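Local structure of stringent starvation protein A homolog (Haemophilus influenzae, 3LYK) at residues Asp14-Gln20 with Pro159-Lys163; Gln20-Val24 with Phe150-Tyr156; Leu49-Thr54 with Leu63-Asn67; Thr109-Ala113 with Ala124-Leu128; Leu133-Phe139 with Thr174-Ile179. The protein belongs to the glutathione S-transferase superfamily and probably forms an equimolar complex with the RNA polymerase holoenzyme but not with the core enzyme. All blocks are in the same frame, centred on the assembly; numbering follows the deposited sequence.

Interaction 1. Residues Asp14-Gln20 with Pro159-Lys163; sequences DDIYCHQ and PLLWK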
# COMPACT_ATOMS: atom_id res chain seq x y z
N ASP B 14 7.42 -14.55 14.69
CA ASP B 14 8.48 -13.56 14.72
C ASP B 14 8.38 -12.51 13.62
O ASP B 14 9.25 -11.63 13.54
CB ASP B 14 9.85 -14.26 14.58
CG ASP B 14 10.14 -15.22 15.75
OD1 ASP B 14 9.91 -14.86 16.93
OD2 ASP B 14 10.58 -16.35 15.49
N ASP B 15 7.34 -12.60 12.79
CA ASP B 15 7.21 -11.70 11.64
C ASP B 15 6.48 -10.39 12.06
O ASP B 15 5.41 -10.44 12.65
CB ASP B 15 6.50 -12.44 10.51
CG ASP B 15 6.28 -11.56 9.28
OD1 ASP B 15 7.23 -11.39 8.52
OD2 ASP B 15 5.17 -11.02 9.10
N ILE B 16 7.08 -9.24 11.76
CA ILE B 16 6.58 -7.95 12.22
C ILE B 16 5.20 -7.59 11.63
O ILE B 16 4.35 -6.98 12.31
CB ILE B 16 7.65 -6.84 12.03
CG1 ILE B 16 7.23 -5.55 12.73
CG2 ILE B 16 8.00 -6.58 10.52
CD1 ILE B 16 8.35 -4.57 12.86
N TYR B 17 4.98 -8.01 10.38
CA TYR B 17 3.72 -7.83 9.66
C TYR B 17 2.61 -8.67 10.28
O TYR B 17 1.48 -8.20 10.37
CB TYR B 17 3.85 -8.15 8.14
CG TYR B 17 4.96 -7.30 7.52
CD1 TYR B 17 4.77 -5.92 7.36
CD2 TYR B 17 6.19 -7.87 7.14
CE1 TYR B 17 5.78 -5.12 6.83
CE2 TYR B 17 7.22 -7.07 6.60
CZ TYR B 17 6.99 -5.69 6.45
OH TYR B 17 7.95 -4.84 5.95
N CYS B 18 2.95 -9.88 10.74
CA CYS B 18 1.95 -10.72 11.43
C CYS B 18 1.62 -10.04 12.76
O CYS B 18 0.46 -9.97 13.16
CB CYS B 18 2.48 -12.15 11.64
SG CYS B 18 2.62 -12.98 10.00
N HIS B 19 2.64 -9.49 13.39
CA HIS B 19 2.40 -8.81 14.66
C HIS B 19 1.43 -7.60 14.51
O HIS B 19 0.49 -7.44 15.29
CB HIS B 19 3.73 -8.43 15.32
CG HIS B 19 3.58 -8.00 16.74
ND1 HIS B 19 4.63 -7.51 17.49
CD2 HIS B 19 2.48 -7.96 17.55
CE1 HIS B 19 4.19 -7.18 18.70
NE2 HIS B 19 2.88 -7.44 18.75
N GLN B 20 1.65 -6.76 13.48
CA GLN B 20 0.73 -5.66 13.20
C GLN B 20 -0.74 -6.13 13.14
O GLN B 20 -1.63 -5.52 13.74
CB GLN B 20 1.05 -5.00 11.84
CG GLN B 20 2.43 -4.39 11.69
CD GLN B 20 2.65 -3.89 10.25
OE1 GLN B 20 2.03 -4.38 9.31
NE2 GLN B 20 3.54 -2.95 10.09
N PRO B 159 5.25 -2.68 17.14
CA PRO B 159 5.96 -3.91 16.87
C PRO B 159 7.45 -3.66 16.67
O PRO B 159 8.27 -4.55 16.97
CB PRO B 159 5.32 -4.39 15.55
CG PRO B 159 3.92 -3.93 15.68
CD PRO B 159 4.10 -2.52 16.24
N LEU B 160 7.80 -2.49 16.15
CA LEU B 160 9.20 -2.17 15.88
C LEU B 160 9.97 -1.90 17.18
O LEU B 160 11.09 -2.37 17.34
CB LEU B 160 9.31 -0.97 14.95
CG LEU B 160 10.75 -0.49 14.74
CD1 LEU B 160 10.98 -0.16 13.30
CD2 LEU B 160 10.98 0.74 15.62
N LEU B 161 9.37 -1.14 18.10
CA LEU B 161 9.94 -0.88 19.41
C LEU B 161 10.06 -2.17 20.26
O LEU B 161 11.04 -2.37 20.95
CB LEU B 161 9.12 0.17 20.13
CG LEU B 161 9.19 1.54 19.43
CD1 LEU B 161 8.30 2.51 20.14
CD2 LEU B 161 10.65 2.13 19.39
N TRP B 162 9.05 -3.03 20.15
CA TRP B 162 9.04 -4.31 20.78
C TRP B 162 10.25 -5.13 20.33
O TRP B 162 10.95 -5.71 21.16
CB TRP B 162 7.76 -5.04 20.44
CG TRP B 162 7.63 -6.38 21.12
CD1 TRP B 162 7.63 -7.63 20.51
CD2 TRP B 162 7.40 -6.62 22.52
NE1 TRP B 162 7.40 -8.60 21.45
CE2 TRP B 162 7.28 -8.02 22.69
CE3 TRP B 162 7.32 -5.78 23.64
CZ2 TRP B 162 7.07 -8.63 23.96
CZ3 TRP B 162 7.11 -6.38 24.90
CH2 TRP B 162 6.98 -7.80 25.04
N LYS B 163 10.51 -5.17 19.02
CA LYS B 163 11.66 -5.91 18.53
C LYS B 163 12.97 -5.30 18.97
O LYS B 163 13.89 -6.05 19.33
CB LYS B 163 11.63 -6.10 17.02
CG LYS B 163 10.69 -7.24 16.62
CD LYS B 163 10.74 -7.46 15.13
CE LYS B 163 9.84 -8.58 14.71
NZ LYS B 163 10.48 -9.91 14.94
O HOH W 1 7.30 -7.18 16.79
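Lys163 NZ donates to the carbonyl oxygen Asp14 O at 2.5 Å, a short value whose exact length is doubtful. The lysine chain runs extended from its helix and bends only at its last torsion (chi4 -80°), which turns the ammonium group onto the loop; Glu114 gives the same nitrogen a salt bridge. A water in the plane of the His19 ring, 2.8 Å from His19 ND1, donates to Pro159 O. His19 NE2 is bonded to Ser195. Within 14-20 itself, Asp15 N-caps helix 16-27: its OD2 accepts from Cys18 N at 3.0 Å.

The two helices, 16-27 of the thioredoxin-like domain and 152-165 of the all-helical domain, meet at the interdomain interface of the GST fold, their short axes at 128°.

Among the rings, Pro159 CG lies over one face of His19, off toward its rim, a CH-pi contact with CG 4.3 Å from the His19 ring centroid. The histidine turns an edge to the five-membered ring of Trp162 in an offset edge-to-face pair, planes at 72°. The apolar share is carried by Ile16: CG1 rests 3.6 Å from Pro159 CB, and CD1 reaches on to the backbone of Leu160.

Interaction 2. Residues Gln20-Val24 with Phe150-Tyr156; sequences QVKIV and FGLVDCY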
# COMPACT_ATOMS: atom_id res chain seq x y z
N GLN B 20 1.65 -6.76 13.48
CA GLN B 20 0.73 -5.66 13.20
C GLN B 20 -0.74 -6.13 13.14
O GLN B 20 -1.63 -5.52 13.74
CB GLN B 20 1.05 -5.00 11.84
CG GLN B 20 2.43 -4.39 11.69
CD GLN B 20 2.65 -3.89 10.25
OE1 GLN B 20 2.03 -4.38 9.31
NE2 GLN B 20 3.54 -2.95 10.09
N VAL B 21 -0.97 -7.19 12.36
CA VAL B 21 -2.30 -7.69 12.14
C VAL B 21 -2.92 -8.26 13.45
O VAL B 21 -4.11 -7.98 13.77
CB VAL B 21 -2.33 -8.77 11.00
CG1 VAL B 21 -3.73 -9.42 10.88
CG2 VAL B 21 -2.00 -8.10 9.63
N LYS B 22 -2.12 -8.97 14.24
CA LYS B 22 -2.66 -9.49 15.54
C LYS B 22 -3.04 -8.38 16.47
O LYS B 22 -3.97 -8.52 17.20
CB LYS B 22 -1.68 -10.43 16.27
CG LYS B 22 -1.36 -11.69 15.50
CD LYS B 22 -0.21 -12.40 16.25
CE LYS B 22 -0.02 -13.79 15.76
NZ LYS B 22 1.24 -14.31 16.38
N ILE B 23 -2.33 -7.27 16.47
CA ILE B 23 -2.75 -6.17 17.33
C ILE B 23 -4.12 -5.65 16.87
O ILE B 23 -5.03 -5.41 17.68
CB ILE B 23 -1.73 -5.05 17.28
CG1 ILE B 23 -0.43 -5.53 17.90
CG2 ILE B 23 -2.28 -3.79 18.00
CD1 ILE B 23 0.73 -4.52 17.69
N VAL B 24 -4.29 -5.52 15.56
CA VAL B 24 -5.60 -5.01 15.05
C VAL B 24 -6.73 -5.98 15.34
O VAL B 24 -7.81 -5.56 15.78
CB VAL B 24 -5.52 -4.62 13.54
CG1 VAL B 24 -6.88 -4.25 13.00
CG2 VAL B 24 -4.46 -3.44 13.40
N PHE B 150 -4.90 6.10 19.95
CA PHE B 150 -4.17 4.96 19.45
C PHE B 150 -4.75 4.58 18.08
O PHE B 150 -5.97 4.54 17.94
CB PHE B 150 -4.35 3.78 20.40
CG PHE B 150 -3.62 2.53 19.98
CD1 PHE B 150 -2.29 2.35 20.27
CD2 PHE B 150 -4.30 1.51 19.31
CE1 PHE B 150 -1.62 1.18 19.93
CE2 PHE B 150 -3.64 0.34 18.94
CZ PHE B 150 -2.29 0.17 19.25
N GLY B 151 -3.90 4.24 17.11
CA GLY B 151 -4.41 3.89 15.79
C GLY B 151 -3.46 3.03 15.01
O GLY B 151 -2.43 2.56 15.57
N LEU B 152 -3.75 2.86 13.71
CA LEU B 152 -2.92 2.03 12.83
C LEU B 152 -1.45 2.44 12.77
O LEU B 152 -0.60 1.58 12.60
CB LEU B 152 -3.51 1.92 11.41
CG LEU B 152 -4.89 1.26 11.26
CD1 LEU B 152 -5.30 1.13 9.74
CD2 LEU B 152 -4.96 -0.12 11.95
N VAL B 153 -1.14 3.74 12.87
CA VAL B 153 0.29 4.15 12.87
C VAL B 153 1.04 3.50 14.08
O VAL B 153 2.17 3.01 13.95
CB VAL B 153 0.42 5.70 12.93
CG1 VAL B 153 1.89 6.13 12.94
CG2 VAL B 153 -0.34 6.37 11.71
N ASP B 154 0.38 3.47 15.23
CA ASP B 154 0.95 2.82 16.42
C ASP B 154 1.10 1.31 16.21
O ASP B 154 2.04 0.71 16.74
CB ASP B 154 0.07 3.12 17.64
CG ASP B 154 -0.09 4.61 17.84
OD1 ASP B 154 0.91 5.27 18.21
OD2 ASP B 154 -1.20 5.13 17.57
N CYS B 155 0.22 0.71 15.39
CA CYS B 155 0.37 -0.68 15.00
C CYS B 155 1.60 -0.89 14.13
O CYS B 155 2.05 -2.03 13.98
CB CYS B 155 -0.89 -1.21 14.32
SG CYS B 155 -2.32 -1.11 15.43
N TYR B 156 2.15 0.18 13.54
CA TYR B 156 3.43 0.06 12.84
C TYR B 156 4.60 0.33 13.80
O TYR B 156 5.62 -0.33 13.72
CB TYR B 156 3.54 1.05 11.64
CG TYR B 156 2.90 0.56 10.34
CD1 TYR B 156 1.51 0.44 10.24
CD2 TYR B 156 3.68 0.23 9.23
CE1 TYR B 156 0.91 -0.01 9.08
CE2 TYR B 156 3.06 -0.24 8.02
CZ TYR B 156 1.68 -0.35 7.98
OH TYR B 156 1.03 -0.79 6.86
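Val24 and Ile23 close on the sulfur of Cys155, where helix 16-27 of the thioredoxin-like domain packs against the start of helix 152-165 in the all-helical domain of this GST fold. The short axes run at 140°, 9.5 Å apart. Ile23 CG2 stands 3.7 Å from Cys155 SG, and Val24 CG2 meets the same atom at 3.8 Å, so methyls of two successive residues pack on the sulfur. Both contacts depend on the cysteine's first torsion (chi1 -60°), which sets SG opposite its own carbonyl carbon. Each methyl has a further neighbour: that of Val24 touches Leu152 CD2 at 3.7 Å, and that of Ile23 lies at the edge of the Phe150 ring, near its plane.

One turn earlier in the helix, Gln20 reaches Cys155 and Tyr156. Its CG lies against the carbonyl oxygen Cys155 O, and its NE2 sits 3.3 Å above the plane of the Tyr156 ring, toward the rim, with amide and ring planes 49° apart. What positions this amide lies outside: Ser68 bonds OE1 and Tyr107 bonds NE2. Phe192 of helix 190-195 packs on Ile23. At the start of helix 152-165, Asp154 reaches back over the first turn, with OD1 bonded to Tyr182 and Phe145; its OD2 takes Gly151 N at 2.9 Å on the anti lone pair.

Interaction 3. Residues Leu49-Thr54 with Leu63-Asn67; sequences LNPYGT and LVLFN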
# COMPACT_ATOMS: atom_id res chain seq x y z
N LEU B 49 -4.66 -21.53 -0.91
CA LEU B 49 -5.46 -20.33 -0.71
C LEU B 49 -4.74 -19.08 -1.19
O LEU B 49 -5.37 -18.17 -1.71
CB LEU B 49 -5.87 -20.21 0.76
CG LEU B 49 -6.75 -21.32 1.34
CD1 LEU B 49 -6.74 -21.35 2.87
CD2 LEU B 49 -8.19 -21.26 0.83
N ASN B 50 -3.42 -19.04 -1.02
CA ASN B 50 -2.58 -17.90 -1.38
C ASN B 50 -1.35 -18.41 -2.14
O ASN B 50 -0.35 -18.81 -1.52
CB ASN B 50 -2.18 -17.07 -0.14
CG ASN B 50 -1.19 -15.94 -0.46
OD1 ASN B 50 -0.96 -15.65 -1.64
ND2 ASN B 50 -0.62 -15.28 0.58
N PRO B 51 -1.40 -18.34 -3.49
CA PRO B 51 -0.29 -18.93 -4.26
C PRO B 51 1.02 -18.17 -4.12
O PRO B 51 2.06 -18.72 -4.46
CB PRO B 51 -0.82 -18.97 -5.71
CG PRO B 51 -1.83 -17.72 -5.77
CD PRO B 51 -2.47 -17.77 -4.35
N TYR B 52 1.02 -16.94 -3.62
CA TYR B 52 2.29 -16.25 -3.38
C TYR B 52 2.98 -16.83 -2.14
O TYR B 52 4.16 -16.58 -1.92
CB TYR B 52 2.12 -14.74 -3.23
CG TYR B 52 1.41 -14.10 -4.42
CD1 TYR B 52 2.13 -13.64 -5.55
CD2 TYR B 52 0.03 -14.01 -4.44
CE1 TYR B 52 1.46 -13.07 -6.66
CE2 TYR B 52 -0.66 -13.45 -5.53
CZ TYR B 52 0.06 -12.98 -6.64
OH TYR B 52 -0.67 -12.43 -7.70
N GLY B 53 2.23 -17.56 -1.33
CA GLY B 53 2.77 -18.20 -0.12
C GLY B 53 3.36 -17.24 0.88
O GLY B 53 4.43 -17.49 1.40
N THR B 54 2.68 -16.12 1.14
CA THR B 54 3.20 -15.11 2.09
C THR B 54 2.33 -15.10 3.36
O THR B 54 1.18 -15.57 3.36
CB THR B 54 3.15 -13.69 1.49
OG1 THR B 54 1.81 -13.45 1.06
CG2 THR B 54 4.13 -13.54 0.28
N LEU B 63 -13.27 -15.57 1.52
CA LEU B 63 -12.38 -14.44 1.28
C LEU B 63 -10.96 -14.78 1.70
O LEU B 63 -10.74 -15.25 2.83
CB LEU B 63 -12.88 -13.21 2.06
CG LEU B 63 -12.03 -11.93 2.01
CD1 LEU B 63 -11.98 -11.27 0.61
CD2 LEU B 63 -12.51 -10.94 3.07
N VAL B 64 -10.00 -14.54 0.81
CA VAL B 64 -8.58 -14.68 1.16
C VAL B 64 -7.84 -13.36 1.02
O VAL B 64 -7.74 -12.80 -0.08
CB VAL B 64 -7.88 -15.80 0.29
CG1 VAL B 64 -6.35 -15.83 0.56
CG2 VAL B 64 -8.54 -17.17 0.51
N LEU B 65 -7.28 -12.84 2.12
CA LEU B 65 -6.48 -11.61 2.02
C LEU B 65 -5.03 -11.83 2.43
O LEU B 65 -4.76 -12.58 3.35
CB LEU B 65 -7.08 -10.52 2.94
CG LEU B 65 -8.47 -10.00 2.58
CD1 LEU B 65 -8.87 -8.90 3.56
CD2 LEU B 65 -8.48 -9.46 1.13
N PHE B 66 -4.09 -11.14 1.77
CA PHE B 66 -2.71 -11.07 2.25
C PHE B 66 -2.29 -9.65 2.07
O PHE B 66 -3.07 -8.83 1.51
CB PHE B 66 -1.78 -12.05 1.51
CG PHE B 66 -1.94 -12.01 0.02
CD1 PHE B 66 -1.15 -11.16 -0.75
CD2 PHE B 66 -2.91 -12.80 -0.61
CE1 PHE B 66 -1.30 -11.11 -2.14
CE2 PHE B 66 -3.06 -12.76 -2.01
CZ PHE B 66 -2.26 -11.91 -2.76
N ASN B 67 -1.07 -9.33 2.49
CA ASN B 67 -0.61 -7.96 2.72
C ASN B 67 -1.25 -7.35 3.96
O ASN B 67 -2.48 -7.17 4.04
CB ASN B 67 -0.81 -7.05 1.49
CG ASN B 67 -0.26 -5.67 1.70
OD1 ASN B 67 -0.89 -4.84 2.36
ND2 ASN B 67 0.93 -5.40 1.16
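Asn50 ND2, which lies against Phe66, is gripped by two hydroxyls. It donates to Thr54 OG1 at 3.1 Å, with that oxygen close to the amide plane, and it is also hydrogen-bonded to Thr57 OG1 on strand 57-60. The other end of the amide is used within the loop: Asn50 OD1 accepts from Tyr52 N at 3.1 Å, an Asx turn in which the donor stands above the carbonyl plane. Asn50 to Gly53 form a type I beta turn, closed by Gly53 N to Asn50 O at 2.9 Å.

Held this way, the amide lies nearly flat on the ring of Phe66, planes only 8° apart. ND2 covers the Phe66 CB and CG end, and OD1 sits 3.6 Å from Phe66 CE2, toward the rim. The phenylalanine takes the crowded position for CG (chi1 47°), between its backbone N and carbonyl carbon, which brings the ring against the Asn50 amide. Tyr52 then meets the ring's far end, Tyr52 CD2 3.5 Å from Phe66 CZ, the two rings oblique. At the other end of the contact Val64 CG1 presses on Leu49 O at 3.4 Å.

This is where the loop after helix 44-49 folds over the edge strand 63-66 of the thioredoxin-like sheet. Tyr52 OH is bonded to Asp105 and Arg101 of the second subunit, so the loop also faces the dimer interface. Fixed at both its nitrogen and its oxygen, the Asn50 amide has its rotation set, which lets one polar group satisfy the turn while its flat side packs on an aromatic ring.

Interaction 4. Residues Thr109-Ala113 with Ala124-Leu128; sequences TLAKA and ALKQL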
# COMPACT_ATOMS: atom_id res chain seq x y z
N THR B 109 16.06 -1.38 8.07
CA THR B 109 17.13 -1.25 9.05
C THR B 109 16.92 -2.27 10.20
O THR B 109 17.87 -2.94 10.63
CB THR B 109 17.19 0.18 9.59
OG1 THR B 109 17.20 1.08 8.49
CG2 THR B 109 18.47 0.43 10.45
N LEU B 110 15.68 -2.41 10.65
CA LEU B 110 15.34 -3.42 11.64
C LEU B 110 15.67 -4.81 11.13
O LEU B 110 16.24 -5.60 11.86
CB LEU B 110 13.85 -3.33 12.07
CG LEU B 110 13.37 -4.34 13.12
CD1 LEU B 110 14.17 -4.19 14.44
CD2 LEU B 110 11.84 -4.25 13.32
N ALA B 111 15.32 -5.11 9.88
CA ALA B 111 15.64 -6.42 9.31
C ALA B 111 17.18 -6.68 9.25
O ALA B 111 17.63 -7.80 9.48
CB ALA B 111 15.04 -6.58 7.94
N LYS B 112 17.93 -5.65 8.90
CA LYS B 112 19.41 -5.68 8.89
C LYS B 112 19.89 -6.01 10.31
O LYS B 112 20.78 -6.86 10.51
CB LYS B 112 19.91 -4.30 8.45
CG LYS B 112 21.34 -4.21 7.92
CD LYS B 112 21.72 -2.73 7.62
CE LYS B 112 23.11 -2.36 8.15
NZ LYS B 112 23.14 -0.89 8.49
N ALA B 113 19.28 -5.36 11.30
CA ALA B 113 19.63 -5.54 12.71
C ALA B 113 19.37 -6.94 13.22
O ALA B 113 19.98 -7.37 14.17
CB ALA B 113 18.94 -4.50 13.61
N ALA B 124 23.13 -1.07 12.32
CA ALA B 124 21.67 -0.91 12.21
C ALA B 124 21.04 -0.47 13.54
O ALA B 124 20.27 0.50 13.57
CB ALA B 124 21.05 -2.19 11.71
N LEU B 125 21.41 -1.13 14.63
CA LEU B 125 20.93 -0.74 15.96
C LEU B 125 21.25 0.71 16.35
O LEU B 125 20.38 1.42 16.87
CB LEU B 125 21.43 -1.68 17.05
CG LEU B 125 20.94 -3.14 17.00
CD1 LEU B 125 21.60 -3.97 18.10
CD2 LEU B 125 19.41 -3.22 17.09
N LYS B 126 22.48 1.14 16.09
CA LYS B 126 22.84 2.52 16.42
C LYS B 126 22.05 3.51 15.57
O LYS B 126 21.59 4.54 16.08
CB LYS B 126 24.34 2.77 16.24
CG LYS B 126 24.81 4.12 16.84
CD LYS B 126 26.25 4.03 17.38
CE LYS B 126 27.29 3.99 16.24
NZ LYS B 126 27.64 5.37 15.85
N GLN B 127 21.88 3.19 14.29
CA GLN B 127 21.12 4.04 13.40
C GLN B 127 19.65 4.17 13.83
O GLN B 127 19.11 5.27 13.89
CB GLN B 127 21.24 3.54 11.95
CG GLN B 127 20.96 4.66 10.90
CD GLN B 127 20.34 4.12 9.59
OE1 GLN B 127 20.83 3.16 9.01
NE2 GLN B 127 19.27 4.76 9.13
N LEU B 128 19.00 3.04 14.14
CA LEU B 128 17.59 3.07 14.60
C LEU B 128 17.42 3.82 15.90
O LEU B 128 16.51 4.62 16.07
CB LEU B 128 17.02 1.66 14.74
CG LEU B 128 16.46 1.08 13.45
CD1 LEU B 128 16.11 -0.37 13.63
CD2 LEU B 128 15.25 1.89 12.93
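Thr109 overlaps Leu128, the two side chains sliding past each other in opposite directions, with Thr109 CG2 3.7 Å from Leu128 CG. They belong to the antiparallel helix pair 89-115 and 118-134, consecutive helices of the all-helical GST domain, whose short axes cross at -145° and come within 8.9 Å. The approach is tightest at two alanines: the CA atoms of Ala113 and Ala124 are 5.1 Å apart, and Ala124 CB settles against the facing backbone, 3.4 Å from Thr109 O, as well as on Ala113 CB.

Around this small-residue centre the longer chains close in. Lys112 lays its aliphatic part along Ala124 CB, bent at its third side-chain torsion (chi3 135°); its NZ has a weak hydrogen bond with Ser123. Gln127 passes close to the methyl of Thr109, while its NE2 is bonded to Glu131 one turn further along the same helix.

Toward the domain interior Leu125 and Leu128 are joined by Leu164 of helix 152-165, which also packs on Leu110. Leu125 CD2 packs on Ala113 CB at 3.7 Å, and Leu128 CD1 lies 3.6 Å from the backbone nitrogen Leu110 N.

Interaction 5. Residues Leu133-Phe139 with Thr174-Ile179; sequences LGIAPIF and TGSKAI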
# COMPACT_ATOMS: atom_id res chain seq x y z
N LEU B 133 15.43 8.44 18.83
CA LEU B 133 15.73 9.56 19.73
C LEU B 133 15.46 10.91 19.04
O LEU B 133 14.81 11.78 19.62
CB LEU B 133 17.15 9.46 20.33
CG LEU B 133 17.29 8.43 21.48
CD1 LEU B 133 18.74 8.36 21.98
CD2 LEU B 133 16.33 8.70 22.67
N GLY B 134 15.90 11.03 17.79
CA GLY B 134 15.65 12.22 16.98
C GLY B 134 14.19 12.66 16.88
O GLY B 134 13.91 13.86 16.85
N ILE B 135 13.26 11.72 16.84
CA ILE B 135 11.83 12.09 16.76
C ILE B 135 11.11 12.22 18.11
O ILE B 135 9.91 12.46 18.16
CB ILE B 135 11.02 11.24 15.71
CG1 ILE B 135 11.11 9.73 15.99
CG2 ILE B 135 11.51 11.55 14.31
CD1 ILE B 135 10.17 9.25 17.07
N ALA B 136 11.87 12.10 19.19
CA ALA B 136 11.34 12.31 20.53
C ALA B 136 10.43 13.55 20.72
O ALA B 136 9.42 13.47 21.40
CB ALA B 136 12.47 12.34 21.55
N PRO B 137 10.80 14.71 20.12
CA PRO B 137 9.95 15.90 20.30
C PRO B 137 8.48 15.68 19.92
O PRO B 137 7.60 16.34 20.46
CB PRO B 137 10.60 16.92 19.35
CG PRO B 137 12.05 16.54 19.36
CD PRO B 137 12.02 15.03 19.36
N ILE B 138 8.23 14.76 19.00
CA ILE B 138 6.88 14.33 18.63
C ILE B 138 5.90 14.17 19.81
O ILE B 138 4.74 14.59 19.72
CB ILE B 138 6.97 13.04 17.78
CG1 ILE B 138 7.06 13.40 16.30
CG2 ILE B 138 5.80 12.11 18.02
CD1 ILE B 138 8.39 13.98 15.85
N PHE B 139 6.37 13.60 20.92
CA PHE B 139 5.48 13.29 22.05
C PHE B 139 5.17 14.45 23.01
O PHE B 139 4.19 14.40 23.76
CB PHE B 139 6.01 12.09 22.82
CG PHE B 139 6.26 10.89 21.95
CD1 PHE B 139 5.20 10.04 21.60
CD2 PHE B 139 7.55 10.58 21.50
CE1 PHE B 139 5.44 8.92 20.78
CE2 PHE B 139 7.80 9.46 20.71
CZ PHE B 139 6.75 8.63 20.35
N THR B 174 18.89 12.31 25.63
CA THR B 174 17.87 13.29 25.23
C THR B 174 16.81 12.71 24.29
O THR B 174 17.11 12.24 23.17
CB THR B 174 18.49 14.59 24.63
OG1 THR B 174 19.47 15.09 25.54
CG2 THR B 174 17.41 15.68 24.42
N GLY B 175 15.57 12.78 24.76
CA GLY B 175 14.45 12.18 24.07
C GLY B 175 14.03 10.82 24.64
O GLY B 175 12.98 10.28 24.22
N SER B 176 14.80 10.28 25.59
CA SER B 176 14.51 8.94 26.07
C SER B 176 13.30 8.86 27.01
O SER B 176 12.64 7.84 27.08
CB SER B 176 15.76 8.25 26.62
OG SER B 176 16.16 8.79 27.86
N LYS B 177 12.98 9.95 27.71
CA LYS B 177 11.79 9.95 28.58
C LYS B 177 10.46 9.80 27.81
O LYS B 177 9.58 9.03 28.22
CB LYS B 177 11.74 11.21 29.46
CG LYS B 177 12.22 10.97 30.89
CD LYS B 177 12.88 12.23 31.46
CE LYS B 177 14.29 11.92 32.00
NZ LYS B 177 14.91 13.13 32.63
N ALA B 178 10.32 10.55 26.72
CA ALA B 178 9.15 10.45 25.85
C ALA B 178 9.02 9.06 25.18
O ALA B 178 7.93 8.52 25.11
CB ALA B 178 9.16 11.58 24.80
N ILE B 179 10.12 8.47 24.73
CA ILE B 179 10.10 7.13 24.11
C ILE B 179 9.69 6.01 25.11
O ILE B 179 8.86 5.15 24.79
CB ILE B 179 11.43 6.76 23.42
CG1 ILE B 179 11.92 7.86 22.48
CG2 ILE B 179 11.27 5.50 22.59
CD1 ILE B 179 10.98 8.15 21.24
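The backbones come within 4.7 Å between the CA atoms of Ala136 and Gly175, where the end of helix 118-134 runs past the start of helix 176-187. Both belong to the all-helical domain of the GST fold. Gly175, at the N-cap position of helix 176-187, has a positive phi of 99°, and Ala136 CB presses on its CA at 3.2 Å, tighter than usual for two carbons.

On one flank Leu133 lies over the loop ahead of the helix. Its CD2 branch does the touching, 3.7 Å from Thr174 O and equally close to Ser176 N, so it packs against the polar backbone of the helix start. Ser176 CB adds a looser contact, while its hydroxyl is bonded to Gly173 O, and Phe171 touches both Leu133 and Ser176.

On the other flank sits Phe139, whose backbone N is bonded to Ala136 O. Its CB rests on Ala178 CB at 3.8 Å, and Ala178 O lies above one ring face, toward the rim. The opposite face is covered by Ile138 CG2, over the ring centre, and the Tyr182 ring also meets that of Phe139.

Ile179 lies between Leu133 and Phe139 and touches both, more loosely at the leucine. With CG1 set opposite its carbonyl carbon (chi1 -50°) and a further turn at chi2 (-64°), its end comes back toward the 133-139 side, crossing Phe139 at about a right angle: Ile179 CD1 approaches Phe139 CE2 to 3.5 Å.

Overall arrangement
From the N terminus, helix 16-27 opens both long loops: interaction 1 closes at helix 152-165, and interaction 2, sharing Gln20 and touching it, is nested inside. These two join the thioredoxin-like domain to the helical one. Interaction 3, a short closure tying the loop after helix 44-49 to the edge strand 63-66, lies within both, as does interaction 4, which pairs helices 89-115 and 118-134. Leu110 carries interaction 4 into contact with interaction 1. Interaction 5 starts at the far end of helix 118-134 and closes on helix 176-187, so it crosses interactions 1 and 2. Its centre lies about 38 Å from that of interaction 3, on the opposite side of the chain's centre.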